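Local coordinates for N-acetylmuramoyl-L-alanine amidase domain-containing protein SAOUHSC_02979 (Staphylococcus aureus, PDB 5T1Q) that probably acts as an amidase on cell-wall peptidoglycan, this chain being the C-terminal part of the protein with its glucosaminidase-like and CHAP regions, at residues N24-K29 and P121-E126; Q9-H14 and I135-R140; K320-G325 and H342-A347; R61-S66 and L91-G96. All coordinates share one frame; numbering follows the deposited sequence.

Interaction 1: residues N24-K29 and P121-E126; sequences NDVNQK and PFNTLE
The backbone oxygen of K29 is approached by two groups from P121-E126. A water bridges it to the strand, donating to K29 O at 3.3 Å and to P121 O at 2.7 Å, the shorter and presumably stronger of the two bonds. The second group is the ring of F122, whose far end comes in obliquely and brings CZ to 3.1 Å from K29 O. CE2 of F122 follows at 3.3 Å from K29 O, so the carbonyl lies closest to the CZ-CE2 end of the ring. A chi1 of -88° swings the ring toward the loop, although the CB of F122 does not itself aim there. No direct hydrogen bond joins the two segments.

A looser contact lies further along, where V26 CG1 stands 4.2 Å from N123 ND2. With CG1 anti to the backbone N (chi1 -180°), this methyl is the branch of V26 that meets the amide. The rotation of that amide is restrained from its other end, since N123 OD1 accepts a hydrogen bond from N136 ND2 on the adjacent strand. The backbone of N123 also bonds to D30, just beyond the loop segment. The contact thus lays the irregular loop that follows helix 9-13 beside strand 119-128, one arm of an antiparallel beta hairpin in the glucosaminidase-like region.

Interaction 2: residues Q9-H14 and I135-R140; sequences QDELKH and INAGFR
The flat group of this contact, the carboxylate of E11, is not stacked on another plane; each of its oxygens meets a methyl of the strand. OE1 of E11 lies 3.3 Å from A137 CB, and OE2 of E11 lies 3.4 Å from I135 CD1. The polar requirement of OE2 is met outside the two segments, by a salt bridge to K112 NZ and a hydrogen bond from T8 N. This pairing would be expected to favour the charged form of the glutamate although it rests against methyl groups.

The chain of E11 is extended beyond CG (chi2 166°), which carries the carboxylate along the strand from I135 to A137. I135 in turn uses both branches. Its CG1 sits between the backbone N and the carbonyl carbon (chi1 61°), sending CD1 to the E11 side chain, while CG2 of I135 packs 3.5 Å from E11 O. That same carbonyl holds a water that donates to E11 O at 2.9 Å and accepts a weak bond from N136 N at 3.4 Å.

The axes of helix 9-13 and strand 135-140 approach to 7.8 Å and run roughly antiparallel, at 145°. The N-terminal helix therefore packs against strand 131-140, which is hydrogen-bonded to strand 119-128 in a two-stranded antiparallel sheet, through the T124-I135 and F122-A137 pairs among others.

Interaction 3: residues K320-G325 and H342-A347; sequences KVNSDG and HRTINA
N322 reaches toward T344 where the tip of a beta hairpin folds over the end of a third strand, in the part of the chain assigned to the CHAP (peptidase C51) family. Strand 314-321 turns through N322-G325 into strand 327-332, and strand 339-345 lies on the far side of 327-332. The two segments are therefore not direct neighbours in the mixed sheet, where 327-332 runs antiparallel to both flanking strands. The turn is type I, closed by G325 N to N322 O at 3.1 Å. G325 follows at phi 93°, consistent with a G1 beta bulge leading into the next strand.

Side-chain torsions arrange the tip. N322 places CG anti to its carbonyl carbon (chi1 -64°), and its ND2 donates to S326 OG; the same nitrogen stands 4.3 Å from T344 CG2. That methyl of T344 extends opposite the threonine's own backbone N and so becomes the branch facing the turn. D324 takes the rarer setting, with CG between its backbone N and carbonyl carbon (chi1 70°), and its OD1 is hydrogen-bonded to S326 OG. One hydroxyl thus joins the side chains of N322 and D324, holding the tip together from within the hairpin.

Across the contact there is no hydrogen bond, and the interface is made by van der Waals touches at the surface. N346 occupies the N-cap position, and A347 opens the short helix 347-350 against the turn. A347 CA lies 3.7 Å from G325 O, and A347 CB comes to 3.4 Å from D324 O.

Interaction 4: residues R61-S66 and L91-G96; sequences RQFVKS and LESDSG
F63 lays one face of its ring over the S95-G96 peptide, just past the C-terminal end of helix 82-93. Here the chain leaves the helix in an ST motif, in which S93 OG accepts from G96 N at 3.0 Å with an N-H...O angle of 150°. The segments thus join helix 58-78 to the exit of the next helix in the glucosaminidase-like region.

Evidence for the overlap comes from several atoms. S95 CA makes a CH-pi contact, 4.1 Å from the ring centroid of F63 and 23° off its normal. S95 C and G96 N lie over the same face, 3.5 and 3.6 Å above the plane of the F63 ring, but displaced toward the rim. CG of F63 is anti to its backbone N (chi1 175°), which carries the ring out from helix 58-78 toward the turn.

The backbone here is unusual: D94, S95 and G96 all have positive phi, and G96, with no side chain, leaves its backbone accessible to the ring. S93 OG also bonds to A89 O one helical turn back, and S95 OG to T60 OG1, so these buried hydroxyls are satisfied. At the far tip of the ring, F63 CZ stands 3.5 Å from S93 OG.

In the fold
Interactions 1 and 2 hold the same element, the hairpin of strands 119-128 and 131-140. Each brings an N-terminal piece of the chain against one of its arms, and the arms are bonded directly to each other. Both are partly buried and each uses a bridging water, one leg of it weak in interaction 2. Interaction 4 is the buried one, joining helix 58-78 to the turn that follows helix 82-93 through aromatic packing on a peptide, and it comes within about 6 Å (nearest atoms) of interactions 1 and 2 without touching either. Interaction 3 stands apart in the CHAP-type part, a surface contact of van der Waals touches at least about 17 Å, nearest atoms, from the other three.

Interaction 1: residues N24-K29 and P121-E126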
loop_
_atom_site.group_PDB
_atom_site.type_symbol
_atom_site.label_atom_id
_atom_site.label_comp_id
_atom_site.label_asym_id
_atom_site.label_seq_id
_atom_site.Cartn_x
_atom_site.Cartn_y
_atom_site.Cartn_z
ATOM N N ASN A 24 -11.886 17.250 9.947
ATOM C CA ASN A 24 -11.130 18.007 10.954
ATOM C C ASN A 24 -10.405 17.098 11.976
ATOM O O ASN A 24 -9.408 17.516 12.564
ATOM C CB ASN A 24 -12.037 19.023 11.657
ATOM C CG ASN A 24 -12.563 20.099 10.705
ATOM O OD1 ASN A 24 -12.047 20.280 9.598
ATOM N ND2 ASN A 24 -13.591 20.817 11.136
ATOM N N ASP A 25 -10.877 15.857 12.151
ATOM C CA ASP A 25 -10.269 14.900 13.099
ATOM C C ASP A 25 -9.191 14.016 12.458
ATOM O O ASP A 25 -8.090 13.894 12.991
ATOM C CB ASP A 25 -11.357 14.013 13.728
ATOM C CG ASP A 25 -12.374 14.813 14.559
ATOM O OD1 ASP A 25 -12.066 15.956 14.972
ATOM O OD2 ASP A 25 -13.482 14.285 14.817
ATOM N N VAL A 26 -9.533 13.384 11.333
ATOM C CA VAL A 26 -8.630 12.501 10.575
ATOM C C VAL A 26 -8.018 13.306 9.420
ATOM O O VAL A 26 -8.729 13.743 8.518
ATOM C CB VAL A 26 -9.395 11.279 10.022
ATOM C CG1 VAL A 26 -8.464 10.358 9.240
ATOM C CG2 VAL A 26 -10.073 10.523 11.158
ATOM N N ASN A 27 -6.700 13.487 9.453
ATOM C CA ASN A 27 -6.008 14.324 8.471
ATOM C C ASN A 27 -4.734 13.697 7.921
ATOM O O ASN A 27 -4.347 12.603 8.306
ATOM C CB ASN A 27 -5.739 15.722 9.080
ATOM C CG ASN A 27 -5.102 15.665 10.468
ATOM O OD1 ASN A 27 -4.659 14.609 10.941
ATOM N ND2 ASN A 27 -5.054 16.817 11.133
ATOM N N GLN A 28 -4.096 14.403 6.999
ATOM C CA GLN A 28 -2.870 13.928 6.366
ATOM C C GLN A 28 -1.699 13.708 7.314
ATOM O O GLN A 28 -0.875 12.833 7.060
ATOM C CB GLN A 28 -2.433 14.895 5.270
ATOM C CG GLN A 28 -3.449 15.029 4.157
ATOM C CD GLN A 28 -2.954 15.885 3.018
ATOM O OE1 GLN A 28 -1.797 16.328 3.007
ATOM N NE2 GLN A 28 -3.829 16.134 2.050
ATOM N N LYS A 29 -1.631 14.473 8.402
ATOM C CA LYS A 29 -0.519 14.346 9.339
ATOM C C LYS A 29 -0.564 13.068 10.173
ATOM O O LYS A 29 0.439 12.721 10.781
ATOM C CB LYS A 29 -0.410 15.557 10.284
ATOM C CG LYS A 29 -1.448 15.594 11.400
ATOM C CD LYS A 29 -1.121 16.636 12.465
ATOM C CE LYS A 29 -2.087 16.525 13.642
ATOM N NZ LYS A 29 -1.715 17.416 14.779
ATOM N N PRO A 121 1.725 9.851 16.858
ATOM C CA PRO A 121 0.535 9.020 16.645
ATOM C C PRO A 121 0.062 8.961 15.186
ATOM O O PRO A 121 -0.012 9.989 14.510
ATOM C CB PRO A 121 -0.525 9.698 17.522
ATOM C CG PRO A 121 -0.113 11.125 17.562
ATOM C CD PRO A 121 1.392 11.108 17.563
ATOM N N PHE A 122 -0.237 7.754 14.717
ATOM C CA PHE A 122 -0.739 7.535 13.353
ATOM C C PHE A 122 -1.792 6.464 13.309
ATOM O O PHE A 122 -1.762 5.514 14.097
ATOM C CB PHE A 122 0.377 7.099 12.394
ATOM C CG PHE A 122 1.099 8.231 11.739
ATOM C CD1 PHE A 122 2.161 8.857 12.369
ATOM C CD2 PHE A 122 0.723 8.662 10.475
ATOM C CE1 PHE A 122 2.835 9.901 11.751
ATOM C CE2 PHE A 122 1.382 9.711 9.860
ATOM C CZ PHE A 122 2.442 10.330 10.498
ATOM N N ASN A 123 -2.735 6.641 12.384
ATOM C CA ASN A 123 -3.724 5.624 12.092
ATOM C C ASN A 123 -2.986 4.650 11.185
ATOM O O ASN A 123 -2.252 5.062 10.285
ATOM C CB ASN A 123 -4.949 6.233 11.424
ATOM C CG ASN A 123 -5.700 7.148 12.359
ATOM O OD1 ASN A 123 -6.030 6.766 13.489
ATOM N ND2 ASN A 123 -5.966 8.359 11.910
ATOM N N THR A 124 -3.143 3.364 11.444
ATOM C CA THR A 124 -2.409 2.361 10.707
ATOM C C THR A 124 -3.373 1.229 10.346
ATOM O O THR A 124 -4.210 0.824 11.161
ATOM C CB THR A 124 -1.154 1.910 11.512
ATOM O OG1 THR A 124 -0.290 1.110 10.701
ATOM C CG2 THR A 124 -1.527 1.154 12.763
ATOM N N LEU A 125 -3.253 0.736 9.116
ATOM C CA LEU A 125 -4.162 -0.273 8.602
ATOM C C LEU A 125 -3.732 -1.680 8.965
ATOM O O LEU A 125 -2.552 -2.039 8.879
ATOM C CB LEU A 125 -4.291 -0.138 7.091
ATOM C CG LEU A 125 -4.749 1.240 6.606
ATOM C CD1 LEU A 125 -4.603 1.350 5.091
ATOM C CD2 LEU A 125 -6.172 1.530 7.054
ATOM N N GLU A 126 -4.714 -2.477 9.348
ATOM C CA GLU A 126 -4.500 -3.834 9.769
ATOM C C GLU A 126 -5.487 -4.713 9.020
ATOM O O GLU A 126 -6.421 -4.221 8.364
ATOM C CB GLU A 126 -4.771 -3.943 11.275
ATOM C CG GLU A 126 -4.008 -2.972 12.182
ATOM C CD GLU A 126 -2.518 -3.251 12.290
ATOM O OE1 GLU A 126 -2.043 -4.302 11.805
ATOM O OE2 GLU A 126 -1.808 -2.413 12.893
HETATM O O HOH W 1 -0.013 12.643 14.011
#

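Interaction 2: residues Q9-H14 and I135-R140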
loop_
_atom_site.group_PDB
_atom_site.type_symbol
_atom_site.label_atom_id
_atom_site.label_comp_id
_atom_site.label_asym_id
_atom_site.label_seq_id
_atom_site.Cartn_x
_atom_site.Cartn_y
_atom_site.Cartn_z
ATOM N N GLN A 9 -4.165 -5.033 23.005
ATOM C CA GLN A 9 -5.539 -5.181 23.472
ATOM C C GLN A 9 -6.252 -3.825 23.531
ATOM O O GLN A 9 -7.415 -3.716 23.127
ATOM C CB GLN A 9 -5.550 -5.878 24.848
ATOM C CG GLN A 9 -6.917 -6.041 25.518
ATOM C CD GLN A 9 -7.924 -6.856 24.708
ATOM O OE1 GLN A 9 -7.606 -7.413 23.649
ATOM N NE2 GLN A 9 -9.157 -6.930 25.215
ATOM N N ASP A 10 -5.540 -2.800 24.008
ATOM C CA ASP A 10 -6.097 -1.445 24.136
ATOM C C ASP A 10 -6.347 -0.812 22.753
ATOM O O ASP A 10 -7.324 -0.082 22.562
ATOM C CB ASP A 10 -5.161 -0.570 24.988
ATOM C CG ASP A 10 -5.864 0.646 25.595
ATOM O OD1 ASP A 10 -6.649 1.319 24.895
ATOM O OD2 ASP A 10 -5.614 0.938 26.790
ATOM N N GLU A 11 -5.468 -1.103 21.795
ATOM C CA GLU A 11 -5.611 -0.593 20.424
ATOM C C GLU A 11 -6.782 -1.249 19.685
ATOM O O GLU A 11 -7.453 -0.593 18.887
ATOM C CB GLU A 11 -4.309 -0.788 19.641
ATOM C CG GLU A 11 -3.184 0.126 20.110
ATOM C CD GLU A 11 -1.804 -0.264 19.601
ATOM O OE1 GLU A 11 -0.865 0.525 19.832
ATOM O OE2 GLU A 11 -1.637 -1.346 18.991
ATOM N N LEU A 12 -7.017 -2.536 19.956
ATOM C CA LEU A 12 -8.110 -3.287 19.316
ATOM C C LEU A 12 -9.506 -2.877 19.800
ATOM O O LEU A 12 -10.473 -2.957 19.034
ATOM C CB LEU A 12 -7.929 -4.798 19.521
ATOM C CG LEU A 12 -6.815 -5.499 18.745
ATOM C CD1 LEU A 12 -6.621 -6.919 19.257
ATOM C CD2 LEU A 12 -7.123 -5.509 17.257
ATOM N N LYS A 13 -9.614 -2.467 21.065
ATOM C CA LYS A 13 -10.905 -2.035 21.621
ATOM C C LYS A 13 -11.410 -0.750 20.963
ATOM O O LYS A 13 -12.615 -0.572 20.796
ATOM C CB LYS A 13 -10.827 -1.864 23.145
ATOM C CG LYS A 13 -10.790 -3.186 23.904
ATOM C CD LYS A 13 -10.686 -3.010 25.417
ATOM C CE LYS A 13 -9.336 -2.441 25.830
ATOM N NZ LYS A 13 -9.142 -2.447 27.300
ATOM N N HIS A 14 -10.481 0.129 20.582
ATOM C CA HIS A 14 -10.823 1.387 19.907
ATOM C C HIS A 14 -10.690 1.314 18.377
ATOM O O HIS A 14 -10.755 2.343 17.713
ATOM C CB HIS A 14 -9.961 2.533 20.461
ATOM C CG HIS A 14 -10.304 2.916 21.865
ATOM N ND1 HIS A 14 -9.883 2.191 22.960
ATOM C CD2 HIS A 14 -11.024 3.952 22.353
ATOM C CE1 HIS A 14 -10.334 2.762 24.061
ATOM N NE2 HIS A 14 -11.029 3.832 23.721
ATOM N N ILE A 135 -6.206 1.151 13.488
ATOM C CA ILE A 135 -5.920 1.437 14.895
ATOM C C ILE A 135 -5.044 2.673 14.942
ATOM O O ILE A 135 -4.291 2.947 14.007
ATOM C CB ILE A 135 -5.216 0.282 15.646
ATOM C CG1 ILE A 135 -3.848 -0.047 15.031
ATOM C CG2 ILE A 135 -6.108 -0.949 15.697
ATOM C CD1 ILE A 135 -3.028 -1.014 15.859
ATOM N N ASN A 136 -5.172 3.425 16.027
ATOM C CA ASN A 136 -4.383 4.611 16.255
ATOM C C ASN A 136 -3.268 4.203 17.225
ATOM O O ASN A 136 -3.550 3.797 18.353
ATOM C CB ASN A 136 -5.266 5.697 16.865
ATOM C CG ASN A 136 -4.556 7.028 16.987
ATOM O OD1 ASN A 136 -4.399 7.547 18.079
ATOM N ND2 ASN A 136 -4.109 7.572 15.869
ATOM N N ALA A 137 -2.014 4.288 16.784
ATOM C CA ALA A 137 -0.883 3.891 17.619
ATOM C C ALA A 137 0.314 4.836 17.517
ATOM O O ALA A 137 0.466 5.570 16.537
ATOM C CB ALA A 137 -0.457 2.477 17.260
ATOM N N GLY A 138 1.165 4.787 18.544
ATOM C CA GLY A 138 2.365 5.605 18.607
ATOM C C GLY A 138 3.491 4.973 17.814
ATOM O O GLY A 138 3.768 3.795 17.957
ATOM N N PHE A 139 4.126 5.763 16.962
ATOM C CA PHE A 139 5.240 5.303 16.146
ATOM C C PHE A 139 6.483 6.055 16.547
ATOM O O PHE A 139 6.411 7.200 16.995
ATOM C CB PHE A 139 4.957 5.504 14.655
ATOM C CG PHE A 139 4.007 4.499 14.078
ATOM C CD1 PHE A 139 2.641 4.672 14.195
ATOM C CD2 PHE A 139 4.485 3.384 13.393
ATOM C CE1 PHE A 139 1.755 3.752 13.647
ATOM C CE2 PHE A 139 3.604 2.453 12.835
ATOM C CZ PHE A 139 2.234 2.637 12.968
ATOM N N ARG A 140 7.623 5.401 16.372
ATOM C CA ARG A 140 8.896 5.985 16.731
ATOM C C ARG A 140 9.200 7.178 15.833
ATOM O O ARG A 140 9.042 7.103 14.616
ATOM C CB ARG A 140 10.010 4.933 16.647
ATOM C CG ARG A 140 9.755 3.732 17.548
ATOM C CD ARG A 140 10.924 2.760 17.603
ATOM N NE ARG A 140 10.593 1.590 18.421
ATOM C CZ ARG A 140 11.404 0.553 18.655
ATOM N NH1 ARG A 140 12.627 0.518 18.147
ATOM N NH2 ARG A 140 10.979 -0.466 19.405
HETATM O O HOH W 2 -7.613 2.113 17.972
#

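Interaction 3: residues K320-G325 and H342-A347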
loop_
_atom_site.group_PDB
_atom_site.type_symbol
_atom_site.label_atom_id
_atom_site.label_comp_id
_atom_site.label_asym_id
_atom_site.label_seq_id
_atom_site.Cartn_x
_atom_site.Cartn_y
_atom_site.Cartn_z
ATOM N N LYS A 320 -14.336 -0.362 -18.603
ATOM C CA LYS A 320 -15.006 -0.704 -19.856
ATOM C C LYS A 320 -16.497 -0.871 -19.672
ATOM O O LYS A 320 -16.957 -1.302 -18.622
ATOM C CB LYS A 320 -14.440 -2.033 -20.374
ATOM C CG LYS A 320 -14.976 -2.484 -21.722
ATOM C CD LYS A 320 -14.375 -3.826 -22.123
ATOM C CE LYS A 320 -14.926 -4.318 -23.445
ATOM N NZ LYS A 320 -14.288 -5.613 -23.764
ATOM N N VAL A 321 -17.246 -0.465 -20.685
ATOM C CA VAL A 321 -18.664 -0.691 -20.727
ATOM C C VAL A 321 -18.822 -1.771 -21.810
ATOM O O VAL A 321 -18.471 -1.542 -22.971
ATOM C CB VAL A 321 -19.464 0.562 -21.082
ATOM C CG1 VAL A 321 -20.934 0.209 -21.261
ATOM C CG2 VAL A 321 -19.308 1.639 -20.006
ATOM N N ASN A 322 -19.315 -2.940 -21.423
ATOM C CA ASN A 322 -19.503 -4.052 -22.376
ATOM C C ASN A 322 -20.727 -3.816 -23.266
ATOM O O ASN A 322 -21.598 -3.029 -22.930
ATOM C CB ASN A 322 -19.622 -5.375 -21.612
ATOM C CG ASN A 322 -18.344 -5.729 -20.852
ATOM O OD1 ASN A 322 -17.240 -5.653 -21.402
ATOM N ND2 ASN A 322 -18.486 -6.123 -19.588
ATOM N N SER A 323 -20.768 -4.472 -24.415
ATOM C CA SER A 323 -21.895 -4.325 -25.350
ATOM C C SER A 323 -23.223 -4.829 -24.760
ATOM O O SER A 323 -24.281 -4.304 -25.114
ATOM C CB SER A 323 -21.598 -5.039 -26.663
ATOM O OG SER A 323 -21.236 -6.384 -26.421
ATOM N N ASP A 324 -23.161 -5.806 -23.846
ATOM C CA ASP A 324 -24.375 -6.322 -23.178
ATOM C C ASP A 324 -24.865 -5.433 -22.016
ATOM O O ASP A 324 -25.814 -5.801 -21.324
ATOM C CB ASP A 324 -24.160 -7.761 -22.655
ATOM C CG ASP A 324 -23.188 -7.835 -21.463
ATOM O OD1 ASP A 324 -22.618 -6.796 -21.067
ATOM O OD2 ASP A 324 -22.980 -8.950 -20.926
ATOM N N GLY A 325 -24.209 -4.292 -21.780
ATOM C CA GLY A 325 -24.600 -3.385 -20.685
ATOM C C GLY A 325 -23.858 -3.604 -19.358
ATOM O O GLY A 325 -23.979 -2.800 -18.456
ATOM N N HIS A 342 -10.146 -5.959 -9.692
ATOM C CA HIS A 342 -11.087 -5.620 -10.746
ATOM C C HIS A 342 -12.145 -6.695 -10.854
ATOM O O HIS A 342 -11.909 -7.840 -10.479
ATOM C CB HIS A 342 -10.360 -5.571 -12.109
ATOM C CG HIS A 342 -8.877 -5.440 -12.013
ATOM N ND1 HIS A 342 -8.034 -6.526 -12.123
ATOM C CD2 HIS A 342 -8.080 -4.364 -11.810
ATOM C CE1 HIS A 342 -6.780 -6.124 -11.990
ATOM N NE2 HIS A 342 -6.783 -4.817 -11.793
ATOM N N ARG A 343 -13.288 -6.344 -11.415
ATOM C CA ARG A 343 -14.358 -7.310 -11.602
ATOM C C ARG A 343 -15.379 -6.789 -12.586
ATOM O O ARG A 343 -15.312 -5.647 -12.998
ATOM C CB ARG A 343 -15.046 -7.644 -10.255
ATOM C CG ARG A 343 -15.598 -6.448 -9.503
ATOM C CD ARG A 343 -16.071 -6.848 -8.102
ATOM N NE ARG A 343 -16.349 -5.664 -7.294
ATOM C CZ ARG A 343 -17.523 -5.294 -6.777
ATOM N NH1 ARG A 343 -18.615 -6.034 -6.895
ATOM N NH2 ARG A 343 -17.576 -4.171 -6.064
ATOM N N THR A 344 -16.337 -7.645 -12.923
ATOM C CA THR A 344 -17.417 -7.310 -13.820
ATOM C C THR A 344 -18.727 -7.243 -13.035
ATOM O O THR A 344 -19.030 -8.139 -12.250
ATOM C CB THR A 344 -17.562 -8.370 -14.929
ATOM O OG1 THR A 344 -16.400 -8.338 -15.748
ATOM C CG2 THR A 344 -18.811 -8.112 -15.812
ATOM N N ILE A 345 -19.486 -6.176 -13.253
ATOM C CA ILE A 345 -20.788 -6.005 -12.629
ATOM C C ILE A 345 -21.809 -6.262 -13.721
ATOM O O ILE A 345 -21.736 -5.625 -14.774
ATOM C CB ILE A 345 -20.973 -4.562 -12.095
ATOM C CG1 ILE A 345 -19.895 -4.205 -11.044
ATOM C CG2 ILE A 345 -22.391 -4.368 -11.549
ATOM C CD1 ILE A 345 -19.915 -5.073 -9.793
ATOM N N ASN A 346 -22.773 -7.158 -13.472
ATOM C CA ASN A 346 -23.785 -7.492 -14.487
ATOM C C ASN A 346 -24.638 -6.279 -14.879
ATOM O O ASN A 346 -24.735 -5.286 -14.132
ATOM C CB ASN A 346 -24.625 -8.744 -14.106
ATOM C CG ASN A 346 -25.479 -8.567 -12.840
ATOM O OD1 ASN A 346 -25.176 -9.160 -11.795
ATOM N ND2 ASN A 346 -26.568 -7.797 -12.932
ATOM N N ALA A 347 -25.234 -6.368 -16.065
ATOM C CA ALA A 347 -26.025 -5.288 -16.664
ATOM C C ALA A 347 -27.142 -4.747 -15.782
ATOM O O ALA A 347 -27.283 -3.531 -15.642
ATOM C CB ALA A 347 -26.593 -5.725 -18.007
#

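Interaction 4: residues R61-S66 and L91-G96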
loop_
_atom_site.group_PDB
_atom_site.type_symbol
_atom_site.label_atom_id
_atom_site.label_comp_id
_atom_site.label_asym_id
_atom_site.label_seq_id
_atom_site.Cartn_x
_atom_site.Cartn_y
_atom_site.Cartn_z
ATOM N N ARG A 61 12.413 4.083 -7.350
ATOM C CA ARG A 61 13.796 3.970 -7.849
ATOM C C ARG A 61 14.719 4.952 -7.120
ATOM O O ARG A 61 15.790 4.574 -6.659
ATOM C CB ARG A 61 13.845 4.246 -9.350
ATOM C CG ARG A 61 13.260 3.150 -10.241
ATOM C CD ARG A 61 12.877 3.734 -11.597
ATOM N NE ARG A 61 12.944 2.781 -12.703
ATOM C CZ ARG A 61 12.056 1.824 -12.969
ATOM N NH1 ARG A 61 12.241 1.049 -14.038
ATOM N NH2 ARG A 61 10.999 1.618 -12.181
ATOM N N GLN A 62 14.298 6.210 -7.015
ATOM C CA GLN A 62 15.091 7.222 -6.317
ATOM C C GLN A 62 15.171 6.943 -4.799
ATOM O O GLN A 62 16.198 7.191 -4.177
ATOM C CB GLN A 62 14.548 8.626 -6.595
ATOM C CG GLN A 62 14.619 9.032 -8.064
ATOM C CD GLN A 62 16.047 9.085 -8.602
ATOM O OE1 GLN A 62 16.966 9.593 -7.943
ATOM N NE2 GLN A 62 16.235 8.575 -9.812
ATOM N N PHE A 63 14.096 6.417 -4.217
ATOM C CA PHE A 63 14.100 6.073 -2.793
ATOM C C PHE A 63 15.108 4.945 -2.525
ATOM O O PHE A 63 15.812 4.961 -1.520
ATOM C CB PHE A 63 12.694 5.678 -2.338
ATOM C CG PHE A 63 12.628 5.192 -0.927
ATOM C CD1 PHE A 63 12.643 6.094 0.134
ATOM C CD2 PHE A 63 12.533 3.830 -0.650
ATOM C CE1 PHE A 63 12.567 5.644 1.447
ATOM C CE2 PHE A 63 12.456 3.376 0.662
ATOM C CZ PHE A 63 12.477 4.284 1.709
ATOM N N VAL A 64 15.171 3.973 -3.429
ATOM C CA VAL A 64 16.133 2.888 -3.311
ATOM C C VAL A 64 17.557 3.457 -3.306
ATOM O O VAL A 64 18.380 3.047 -2.488
ATOM C CB VAL A 64 15.964 1.843 -4.442
ATOM C CG1 VAL A 64 17.145 0.885 -4.492
ATOM C CG2 VAL A 64 14.671 1.061 -4.257
ATOM N N LYS A 65 17.837 4.411 -4.200
ATOM C CA LYS A 65 19.175 5.021 -4.267
ATOM C C LYS A 65 19.511 5.846 -3.029
ATOM O O LYS A 65 20.670 5.942 -2.658
ATOM C CB LYS A 65 19.325 5.911 -5.498
ATOM C CG LYS A 65 19.282 5.185 -6.830
ATOM C CD LYS A 65 19.425 6.204 -7.955
ATOM C CE LYS A 65 19.313 5.586 -9.334
ATOM N NZ LYS A 65 19.473 6.624 -10.401
ATOM N N SER A 66 18.500 6.435 -2.398
ATOM C CA SER A 66 18.719 7.247 -1.196
ATOM C C SER A 66 19.163 6.419 0.014
ATOM O O SER A 66 19.713 6.981 0.955
ATOM C CB SER A 66 17.454 8.019 -0.802
ATOM O OG SER A 66 16.469 7.149 -0.257
ATOM N N LEU A 91 7.919 -0.836 1.301
ATOM C CA LEU A 91 6.541 -1.220 1.629
ATOM C C LEU A 91 5.909 -0.357 2.720
ATOM O O LEU A 91 4.829 0.224 2.520
ATOM C CB LEU A 91 6.499 -2.699 2.021
ATOM C CG LEU A 91 5.148 -3.383 2.272
ATOM C CD1 LEU A 91 5.339 -4.890 2.283
ATOM C CD2 LEU A 91 4.475 -2.931 3.562
ATOM N N GLU A 92 6.611 -0.247 3.845
ATOM C CA GLU A 92 6.133 0.477 5.021
ATOM C C GLU A 92 6.073 1.994 4.874
ATOM O O GLU A 92 5.274 2.630 5.546
ATOM C CB GLU A 92 7.000 0.119 6.248
ATOM C CG GLU A 92 6.989 -1.361 6.625
ATOM C CD GLU A 92 5.681 -1.846 7.230
ATOM O OE1 GLU A 92 4.885 -1.025 7.758
ATOM O OE2 GLU A 92 5.452 -3.082 7.211
ATOM N N SER A 93 6.933 2.578 4.040
ATOM C CA SER A 93 6.952 4.044 3.835
ATOM C C SER A 93 6.356 4.494 2.502
ATOM O O SER A 93 6.330 5.699 2.217
ATOM C CB SER A 93 8.388 4.542 3.857
ATOM O OG SER A 93 9.081 4.127 2.696
ATOM N N ASP A 94 5.912 3.537 1.685
ATOM C CA ASP A 94 5.404 3.801 0.322
ATOM C C ASP A 94 6.470 4.543 -0.486
ATOM O O ASP A 94 6.230 5.618 -1.024
ATOM C CB ASP A 94 4.075 4.571 0.303
ATOM C CG ASP A 94 3.522 4.754 -1.129
ATOM O OD1 ASP A 94 3.838 3.921 -2.013
ATOM O OD2 ASP A 94 2.808 5.749 -1.382
ATOM N N SER A 95 7.653 3.952 -0.534
ATOM C CA SER A 95 8.796 4.516 -1.250
ATOM C C SER A 95 9.137 5.934 -0.799
ATOM O O SER A 95 9.440 6.794 -1.613
ATOM C CB SER A 95 8.533 4.463 -2.746
ATOM O OG SER A 95 8.194 3.130 -3.129
ATOM N N GLY A 96 9.061 6.153 0.508
ATOM C CA GLY A 96 9.410 7.433 1.120
ATOM C C GLY A 96 8.338 8.503 1.152
ATOM O O GLY A 96 8.556 9.556 1.737
#